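SnoN,Epimerase SnoN (Streptomyces nogalater, PDB 5EP9) is an epimerase of nogalamycin biosynthesis that binds iron and 2-oxoglutarate, probably working as a non-heme relative of the 2-oxoglutarate-dependent dioxygenases. Local coordinates at residues 172-183 with 198-209; 244-252 with 269-280. All coordinates share one frame; numbering follows the deposited sequence.

Interaction 1. Residues 172-183 with 198-209; sequences CMTFVPGSHLLP and RPGEIWMPRVTV. With ACT (acetate ion), chain G.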
# COMPACT_ATOMS: atom_id res chain seq x y z
N CYS A 172 8.65 -9.35 -6.47
CA CYS A 172 8.87 -8.22 -5.60
C CYS A 172 8.69 -6.97 -6.41
O CYS A 172 8.60 -6.99 -7.65
CB CYS A 172 10.25 -8.25 -4.91
SG CYS A 172 11.63 -7.88 -6.01
N MET A 173 8.72 -5.86 -5.70
CA MET A 173 8.52 -4.52 -6.31
C MET A 173 9.82 -3.87 -6.78
O MET A 173 10.88 -4.14 -6.25
CB MET A 173 7.76 -3.58 -5.37
CG MET A 173 6.32 -4.12 -5.11
SD MET A 173 5.07 -2.84 -4.86
CE MET A 173 5.53 -2.61 -3.21
N THR A 174 9.62 -2.95 -7.72
CA THR A 174 10.65 -2.03 -8.23
C THR A 174 10.13 -0.62 -8.08
O THR A 174 8.96 -0.36 -8.36
CB THR A 174 10.93 -2.36 -9.69
OG1 THR A 174 11.47 -3.68 -9.74
CG2 THR A 174 11.90 -1.36 -10.37
N PHE A 175 11.00 0.28 -7.65
CA PHE A 175 10.67 1.65 -7.44
C PHE A 175 11.59 2.55 -8.25
O PHE A 175 12.75 2.17 -8.54
CB PHE A 175 10.85 2.03 -5.96
CG PHE A 175 10.06 1.17 -5.01
CD1 PHE A 175 8.77 1.48 -4.68
CD2 PHE A 175 10.63 0.09 -4.45
CE1 PHE A 175 8.03 0.68 -3.75
CE2 PHE A 175 9.92 -0.73 -3.57
CZ PHE A 175 8.60 -0.41 -3.22
N VAL A 176 11.12 3.73 -8.65
CA VAL A 176 12.03 4.70 -9.39
C VAL A 176 12.37 5.80 -8.43
O VAL A 176 11.51 6.64 -8.13
CB VAL A 176 11.33 5.29 -10.58
CG1 VAL A 176 12.26 6.24 -11.29
CG2 VAL A 176 10.89 4.22 -11.55
N PRO A 177 13.58 5.80 -7.89
CA PRO A 177 13.84 6.70 -6.78
C PRO A 177 13.78 8.12 -7.26
O PRO A 177 14.26 8.42 -8.39
CB PRO A 177 15.25 6.33 -6.26
CG PRO A 177 15.74 5.30 -7.17
CD PRO A 177 14.59 4.72 -7.95
N GLY A 178 13.25 9.01 -6.41
CA GLY A 178 13.12 10.43 -6.82
C GLY A 178 11.92 10.72 -7.70
O GLY A 178 11.64 11.88 -7.97
N SER A 179 11.22 9.71 -8.19
CA SER A 179 10.13 9.94 -9.16
C SER A 179 8.93 10.65 -8.52
O SER A 179 8.13 11.30 -9.17
CB SER A 179 9.67 8.62 -9.78
OG SER A 179 9.24 7.70 -8.73
N HIS A 180 8.85 10.57 -7.22
CA HIS A 180 7.83 11.30 -6.43
C HIS A 180 8.00 12.80 -6.41
O HIS A 180 7.10 13.50 -6.01
CB HIS A 180 7.74 10.79 -4.96
CG HIS A 180 8.96 11.05 -4.13
ND1 HIS A 180 10.24 10.74 -4.53
CD2 HIS A 180 9.07 11.65 -2.92
CE1 HIS A 180 11.10 11.14 -3.60
NE2 HIS A 180 10.40 11.68 -2.61
N LEU A 181 9.19 13.27 -6.80
CA LEU A 181 9.49 14.71 -6.86
C LEU A 181 9.31 15.30 -8.23
O LEU A 181 9.57 16.46 -8.41
CB LEU A 181 10.95 14.94 -6.43
CG LEU A 181 11.29 14.31 -5.10
CD1 LEU A 181 12.81 14.47 -4.89
CD2 LEU A 181 10.49 15.02 -3.98
N LEU A 182 8.90 14.51 -9.18
CA LEU A 182 8.71 14.95 -10.55
C LEU A 182 7.38 15.70 -10.61
O LEU A 182 6.51 15.45 -9.80
CB LEU A 182 8.67 13.79 -11.49
CG LEU A 182 9.98 13.00 -11.63
CD1 LEU A 182 9.73 11.75 -12.43
CD2 LEU A 182 11.13 13.79 -12.31
N PRO A 183 7.22 16.66 -11.58
CA PRO A 183 5.94 17.27 -11.82
C PRO A 183 4.93 16.27 -12.35
O PRO A 183 5.28 15.19 -12.74
CB PRO A 183 6.23 18.32 -12.93
CG PRO A 183 7.51 17.96 -13.55
CD PRO A 183 8.20 16.96 -12.64
N ARG A 198 7.14 11.75 -18.39
CA ARG A 198 7.78 13.02 -18.18
C ARG A 198 9.18 13.01 -18.77
O ARG A 198 9.78 11.96 -18.97
CB ARG A 198 7.79 13.34 -16.72
CG ARG A 198 6.38 13.60 -16.31
CD ARG A 198 6.14 13.31 -14.90
NE ARG A 198 6.16 11.89 -14.57
CZ ARG A 198 5.87 11.43 -13.36
NH1 ARG A 198 5.43 12.27 -12.41
NH2 ARG A 198 5.97 10.12 -13.10
N PRO A 199 9.68 14.20 -19.16
CA PRO A 199 10.94 14.21 -19.93
C PRO A 199 12.11 13.78 -19.04
O PRO A 199 12.13 14.07 -17.84
CB PRO A 199 11.04 15.67 -20.42
CG PRO A 199 9.83 16.41 -19.84
CD PRO A 199 9.17 15.55 -18.85
N GLY A 200 12.96 12.93 -19.59
CA GLY A 200 14.04 12.31 -18.77
C GLY A 200 13.66 11.12 -17.90
O GLY A 200 14.52 10.41 -17.44
N GLU A 201 12.38 10.93 -17.60
CA GLU A 201 11.96 9.85 -16.65
C GLU A 201 12.42 8.43 -17.03
O GLU A 201 12.76 7.69 -16.17
CB GLU A 201 10.44 9.83 -16.58
CG GLU A 201 9.92 9.01 -15.46
CD GLU A 201 8.38 9.20 -15.25
OE1 GLU A 201 7.71 10.07 -15.91
OE2 GLU A 201 7.83 8.44 -14.48
N ILE A 202 12.38 8.06 -18.31
CA ILE A 202 12.78 6.73 -18.71
C ILE A 202 14.29 6.46 -18.36
O ILE A 202 14.70 5.27 -18.30
CB ILE A 202 12.53 6.42 -20.22
CG1 ILE A 202 13.23 7.37 -21.15
CG2 ILE A 202 11.05 6.34 -20.55
CD1 ILE A 202 13.27 6.82 -22.58
N TRP A 203 15.11 7.58 -18.32
CA TRP A 203 16.58 7.50 -18.06
C TRP A 203 16.86 7.31 -16.50
O TRP A 203 17.99 7.15 -16.10
CB TRP A 203 17.33 8.66 -18.67
CG TRP A 203 17.08 8.65 -20.22
CD1 TRP A 203 16.41 9.56 -20.89
CD2 TRP A 203 17.34 7.58 -21.13
NE1 TRP A 203 16.21 9.13 -22.13
CE2 TRP A 203 16.78 7.92 -22.32
CE3 TRP A 203 18.00 6.37 -21.03
CZ2 TRP A 203 16.88 7.15 -23.39
CZ3 TRP A 203 18.05 5.55 -22.09
CH2 TRP A 203 17.49 5.89 -23.21
N MET A 204 15.86 7.34 -15.70
CA MET A 204 16.04 7.23 -14.25
C MET A 204 16.15 5.79 -13.62
O MET A 204 15.51 4.89 -14.06
CB MET A 204 14.86 7.85 -13.50
CG MET A 204 14.80 9.39 -13.59
SD MET A 204 13.16 9.98 -12.96
CE MET A 204 13.67 10.04 -11.15
N PRO A 205 17.08 5.63 -12.71
CA PRO A 205 17.40 4.30 -12.43
C PRO A 205 16.30 3.66 -11.62
O PRO A 205 15.45 4.37 -11.05
CB PRO A 205 18.67 4.36 -11.57
CG PRO A 205 18.84 5.75 -11.15
CD PRO A 205 18.21 6.55 -12.25
N ARG A 206 16.23 2.37 -11.66
CA ARG A 206 15.19 1.65 -10.97
C ARG A 206 15.73 0.65 -10.01
O ARG A 206 16.68 0.02 -10.31
CB ARG A 206 14.35 0.89 -11.99
CG ARG A 206 13.62 1.86 -12.95
CD ARG A 206 14.17 1.69 -14.27
NE ARG A 206 13.76 2.67 -15.26
CZ ARG A 206 12.82 2.46 -16.19
NH1 ARG A 206 11.98 1.41 -16.15
NH2 ARG A 206 12.69 3.33 -17.12
N VAL A 207 15.09 0.51 -8.87
CA VAL A 207 15.59 -0.30 -7.78
C VAL A 207 14.57 -1.35 -7.40
O VAL A 207 13.48 -1.06 -7.04
CB VAL A 207 15.87 0.53 -6.51
CG1 VAL A 207 16.46 -0.36 -5.40
CG2 VAL A 207 16.85 1.68 -6.79
N THR A 208 14.98 -2.58 -7.59
CA THR A 208 14.22 -3.75 -7.32
C THR A 208 14.60 -4.19 -5.92
O THR A 208 15.74 -4.37 -5.58
CB THR A 208 14.53 -4.85 -8.39
OG1 THR A 208 14.14 -4.31 -9.64
CG2 THR A 208 13.71 -6.12 -8.09
N VAL A 209 13.56 -4.44 -5.13
CA VAL A 209 13.70 -4.67 -3.69
C VAL A 209 13.10 -5.98 -3.25
O VAL A 209 11.96 -6.03 -2.79
CB VAL A 209 13.01 -3.55 -2.91
CG1 VAL A 209 13.25 -3.65 -1.38
CG2 VAL A 209 13.58 -2.21 -3.40
C ACT G . 10.05 -0.25 -13.27
O ACT G . 9.40 -1.26 -13.55
OXT ACT G . 11.22 -0.13 -13.68
CH3 ACT G . 9.40 0.77 -12.39
O HOH W 1 9.24 -5.52 -2.92
O HOH W 2 15.86 7.24 -10.21
O HOH W 3 5.18 10.44 -10.24

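Interaction 2. Residues 244-252 with 269-280; sequences MDATAAYRP and LREGAPLTGDRF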
# COMPACT_ATOMS: atom_id res chain seq x y z
N MET A 244 -3.23 8.04 5.03
CA MET A 244 -3.53 9.37 4.54
C MET A 244 -3.42 10.33 5.68
O MET A 244 -3.64 9.99 6.82
CB MET A 244 -4.92 9.46 3.90
CG MET A 244 -6.07 9.18 4.86
SD MET A 244 -7.60 8.96 3.88
CE MET A 244 -8.67 8.52 5.25
N ASP A 245 -3.17 11.57 5.32
CA ASP A 245 -3.19 12.68 6.28
C ASP A 245 -4.47 12.68 7.08
O ASP A 245 -5.56 12.48 6.52
CB ASP A 245 -3.18 13.97 5.51
CG ASP A 245 -2.76 15.15 6.38
OD1 ASP A 245 -3.47 15.62 7.27
OD2 ASP A 245 -1.68 15.71 6.06
N ALA A 246 -4.35 12.93 8.37
CA ALA A 246 -5.52 12.97 9.22
C ALA A 246 -6.55 14.06 8.84
O ALA A 246 -7.68 13.97 9.22
CB ALA A 246 -5.10 13.14 10.67
N THR A 247 -6.13 15.07 8.10
CA THR A 247 -7.07 16.07 7.56
C THR A 247 -7.67 15.74 6.18
O THR A 247 -8.25 16.56 5.55
CB THR A 247 -6.38 17.44 7.40
OG1 THR A 247 -5.32 17.34 6.43
CG2 THR A 247 -5.83 17.96 8.76
N ALA A 248 -7.44 14.54 5.70
CA ALA A 248 -8.01 14.14 4.44
C ALA A 248 -9.52 14.32 4.34
O ALA A 248 -10.25 13.95 5.22
CB ALA A 248 -7.69 12.69 4.16
N ALA A 249 -9.91 14.86 3.20
CA ALA A 249 -11.28 14.97 2.80
C ALA A 249 -11.59 14.29 1.50
O ALA A 249 -10.75 14.19 0.63
CB ALA A 249 -11.77 16.48 2.75
N TYR A 250 -12.87 13.89 1.38
CA TYR A 250 -13.32 13.16 0.20
C TYR A 250 -13.14 14.04 -1.06
O TYR A 250 -13.58 15.18 -1.08
CB TYR A 250 -14.78 12.72 0.32
CG TYR A 250 -15.25 11.84 -0.84
CD1 TYR A 250 -14.71 10.57 -1.04
CD2 TYR A 250 -16.28 12.24 -1.68
CE1 TYR A 250 -15.15 9.76 -2.07
CE2 TYR A 250 -16.74 11.43 -2.72
CZ TYR A 250 -16.15 10.21 -2.91
OH TYR A 250 -16.58 9.40 -3.90
N ARG A 251 -12.58 13.43 -2.08
CA ARG A 251 -12.42 14.09 -3.38
C ARG A 251 -12.58 13.09 -4.50
O ARG A 251 -11.65 12.35 -4.77
CB ARG A 251 -11.04 14.78 -3.47
CG ARG A 251 -10.96 15.77 -4.66
CD ARG A 251 -9.61 16.47 -4.82
NE ARG A 251 -8.54 15.52 -5.00
CZ ARG A 251 -7.23 15.80 -4.89
NH1 ARG A 251 -6.79 17.03 -4.58
NH2 ARG A 251 -6.32 14.84 -5.12
N PRO A 252 -13.73 13.06 -5.18
CA PRO A 252 -13.91 12.04 -6.20
C PRO A 252 -12.90 12.14 -7.36
O PRO A 252 -12.53 13.22 -7.75
CB PRO A 252 -15.31 12.29 -6.75
CG PRO A 252 -15.96 13.28 -5.87
CD PRO A 252 -14.87 13.96 -5.10
N LEU A 269 -20.76 9.85 -0.64
CA LEU A 269 -20.07 10.92 0.08
C LEU A 269 -20.02 12.17 -0.76
O LEU A 269 -19.91 12.12 -1.98
CB LEU A 269 -18.68 10.53 0.48
CG LEU A 269 -18.69 9.38 1.50
CD1 LEU A 269 -17.28 8.88 1.69
CD2 LEU A 269 -19.36 9.73 2.84
N ARG A 270 -20.09 13.29 -0.08
CA ARG A 270 -20.04 14.59 -0.74
C ARG A 270 -18.52 15.00 -0.82
O ARG A 270 -17.74 14.79 0.11
CB ARG A 270 -21.07 15.65 -0.15
CG ARG A 270 -22.40 15.69 -0.95
CD ARG A 270 -23.65 16.16 -0.16
NE ARG A 270 -23.67 17.61 0.16
CZ ARG A 270 -24.69 18.30 0.72
NH1 ARG A 270 -25.84 17.72 1.06
NH2 ARG A 270 -24.55 19.61 0.94
N GLU A 271 -18.13 15.58 -1.96
CA GLU A 271 -16.84 16.28 -2.05
C GLU A 271 -16.59 17.26 -0.90
O GLU A 271 -17.46 18.10 -0.58
CB GLU A 271 -16.70 17.05 -3.35
CG GLU A 271 -15.27 17.57 -3.46
CD GLU A 271 -14.84 18.04 -4.84
OE1 GLU A 271 -15.70 18.40 -5.68
OE2 GLU A 271 -13.62 18.09 -5.09
N GLY A 272 -15.43 17.13 -0.27
CA GLY A 272 -14.99 17.91 0.87
C GLY A 272 -15.26 17.36 2.27
O GLY A 272 -14.72 17.78 3.26
N ALA A 273 -16.01 16.15 2.22
CA ALA A 273 -16.51 15.56 3.50
C ALA A 273 -15.36 14.99 4.20
O ALA A 273 -14.59 14.31 3.57
CB ALA A 273 -17.57 14.50 3.25
N PRO A 274 -15.21 15.23 5.52
CA PRO A 274 -14.00 14.72 6.10
C PRO A 274 -14.09 13.21 6.24
O PRO A 274 -15.18 12.65 6.30
CB PRO A 274 -13.90 15.41 7.47
CG PRO A 274 -15.00 16.46 7.51
CD PRO A 274 -16.04 15.94 6.54
N LEU A 275 -12.92 12.55 6.18
CA LEU A 275 -12.88 11.14 6.35
C LEU A 275 -12.41 10.93 7.78
O LEU A 275 -11.20 11.01 8.07
CB LEU A 275 -11.97 10.49 5.30
CG LEU A 275 -12.41 10.82 3.88
CD1 LEU A 275 -11.36 10.32 2.92
CD2 LEU A 275 -13.75 10.28 3.43
N THR A 276 -13.37 10.60 8.65
CA THR A 276 -13.13 10.44 10.09
C THR A 276 -13.91 9.27 10.69
O THR A 276 -14.63 8.56 9.98
CB THR A 276 -13.54 11.64 10.89
OG1 THR A 276 -14.88 11.87 10.61
CG2 THR A 276 -12.79 12.89 10.51
N GLY A 277 -13.66 9.02 11.98
CA GLY A 277 -14.28 7.93 12.68
C GLY A 277 -13.56 6.60 12.51
O GLY A 277 -12.48 6.51 11.90
N ASP A 278 -14.15 5.58 13.08
CA ASP A 278 -13.81 4.13 12.98
C ASP A 278 -13.56 3.60 11.62
O ASP A 278 -12.77 2.70 11.46
CB ASP A 278 -14.99 3.25 13.54
CG ASP A 278 -15.03 3.21 15.05
OD1 ASP A 278 -13.98 3.61 15.63
OD2 ASP A 278 -16.07 2.80 15.67
N ARG A 279 -14.26 4.11 10.65
CA ARG A 279 -14.07 3.70 9.26
C ARG A 279 -12.70 4.16 8.65
O ARG A 279 -12.16 3.56 7.78
CB ARG A 279 -15.23 4.22 8.43
CG ARG A 279 -15.13 3.92 6.94
CD ARG A 279 -14.85 2.44 6.66
NE ARG A 279 -14.80 2.25 5.23
CZ ARG A 279 -13.71 2.40 4.47
NH1 ARG A 279 -12.52 2.70 5.01
NH2 ARG A 279 -13.82 2.24 3.13
N PHE A 280 -12.17 5.25 9.20
CA PHE A 280 -10.91 5.91 8.71
C PHE A 280 -10.06 6.29 9.89
O PHE A 280 -9.84 7.46 10.15
CB PHE A 280 -11.18 7.13 7.87
CG PHE A 280 -12.03 6.85 6.66
CD1 PHE A 280 -11.51 6.18 5.59
CD2 PHE A 280 -13.35 7.32 6.58
CE1 PHE A 280 -12.29 5.93 4.45
CE2 PHE A 280 -14.13 7.07 5.46
CZ PHE A 280 -13.59 6.38 4.38

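Interaction 1. Residues 172-183 with 198-209
Cys172 lays its SG against Thr208 CG2, 3.4 Å away, beside the antiparallel pairing of strand 173-175 with 207-209, an edge strand of the four-stranded sheet in this cupin-clan PhyH fold. Segment 198-209 runs from the 14-202 part of the construct into the 203-305 part. Met173 O accepts Val209 N, while the Met173 side chain leads away to the bound 2-oxoglutarate. Next, Thr174 OG1 and Thr208 OG1 are hydrogen-bonded at 2.7 Å; of their methyls, both anti to the backbone N, Thr208 CG2 goes to Cys172 and Thr174 CG2 to Arg206 CB and the acetate. Phe175 exchanges two backbone bonds with Val207, and its ring edge meets Val209 CG2. Val176 CG1 rests on Met204 CB; Met204 CE bends to 3.3 Å from Pro177 O. Leu182 sets CD1 4.0 Å above the centre of the Arg198 guanidinium. Pro183 O lies in that plane, 2.9 Å from Arg198 NH1, while NE and NH2 grip Glu201 side-on. A leucine in place of Arg198 would probably leave Glu201 without its countercharge and Pro183 O without this donor. Strand bonds and paired hydroxyls hold one end, Arg198 the other; between them, Val176, Pro177 and Leu182 pack on Met204 and Val207, and a water joins Pro177 O to Pro205 O.

Interaction 2. Residues 244-252 with 269-280
Ala249 and Pro274 form a single backbone bridge, their CA atoms 4.3 Å apart, and three hydrogen bonds join the two chains around it: Leu275 N to Ala248 O, Tyr250 N to Ala273 O and, presented by the type II turn from Arg270 to Ala273, Gly272 N to Tyr250 O, the last nearly straight at 174°. Tyr250 has the largest share of the contact. With CG anti to the backbone N (chi1 -174°), its ring swings across to the start of the other segment, where Leu269 CB sits over one face, 3.8 Å from the Tyr250 ring centroid in a CH-pi contact. Pro252 N lies over the opposite face and Glu271 N in plane at the edge, while Leu269 O comes within 3.3 Å of Tyr250 CE2, so the ring is held from several directions. Tyr250 CB also touches Leu275 CD2 at 4.1 Å. Further back, Met244 stretches an extended chain across Leu275 at about a right angle; its CE packs 3.8 Å from Leu275 CB and 3.7 Å from Phe280 CD1, approaching that ring obliquely. Leu275 CB in turn covers one face of the Phe280 ring, with Arg279 CG on the other. At the exposed end Glu271 OE2 nears only the aliphatic CG of Arg251, the charged groups staying apart. The whole contact lies in the 203-305 part of the construct. It fastens the loop following helix 256-259 to the chain leaving strand 236-245: Tyr250 OH bonds to Asp259 O at that helix, and Met244 and Phe280 both pack on Phe121 of the neighbouring strand 118-128.

From the N terminus, interaction 1 comes first: residues 172-183 and 198-209 close a loop of 14 residues, part of it (188-193) not modelled, at the outer edge of the four-stranded sheet whose strands 139-142 and 225-227 supply iron ligands. Interaction 2 opens only after that loop has closed, when the chain leaves strand 236-245 of the larger sheet, and it closes a second loop containing helix 256-259. The two therefore follow in series, neither nested nor crossed. The centres of interactions 1 and 2 are about 29 Å apart, and the nearest atoms of interactions 1 and 2 about 13 Å apart. Interaction 1 reaches the 2-oxoglutarate pocket through Met173, whereas interaction 2 anchors the C-terminal loop region to the seven-stranded sheet.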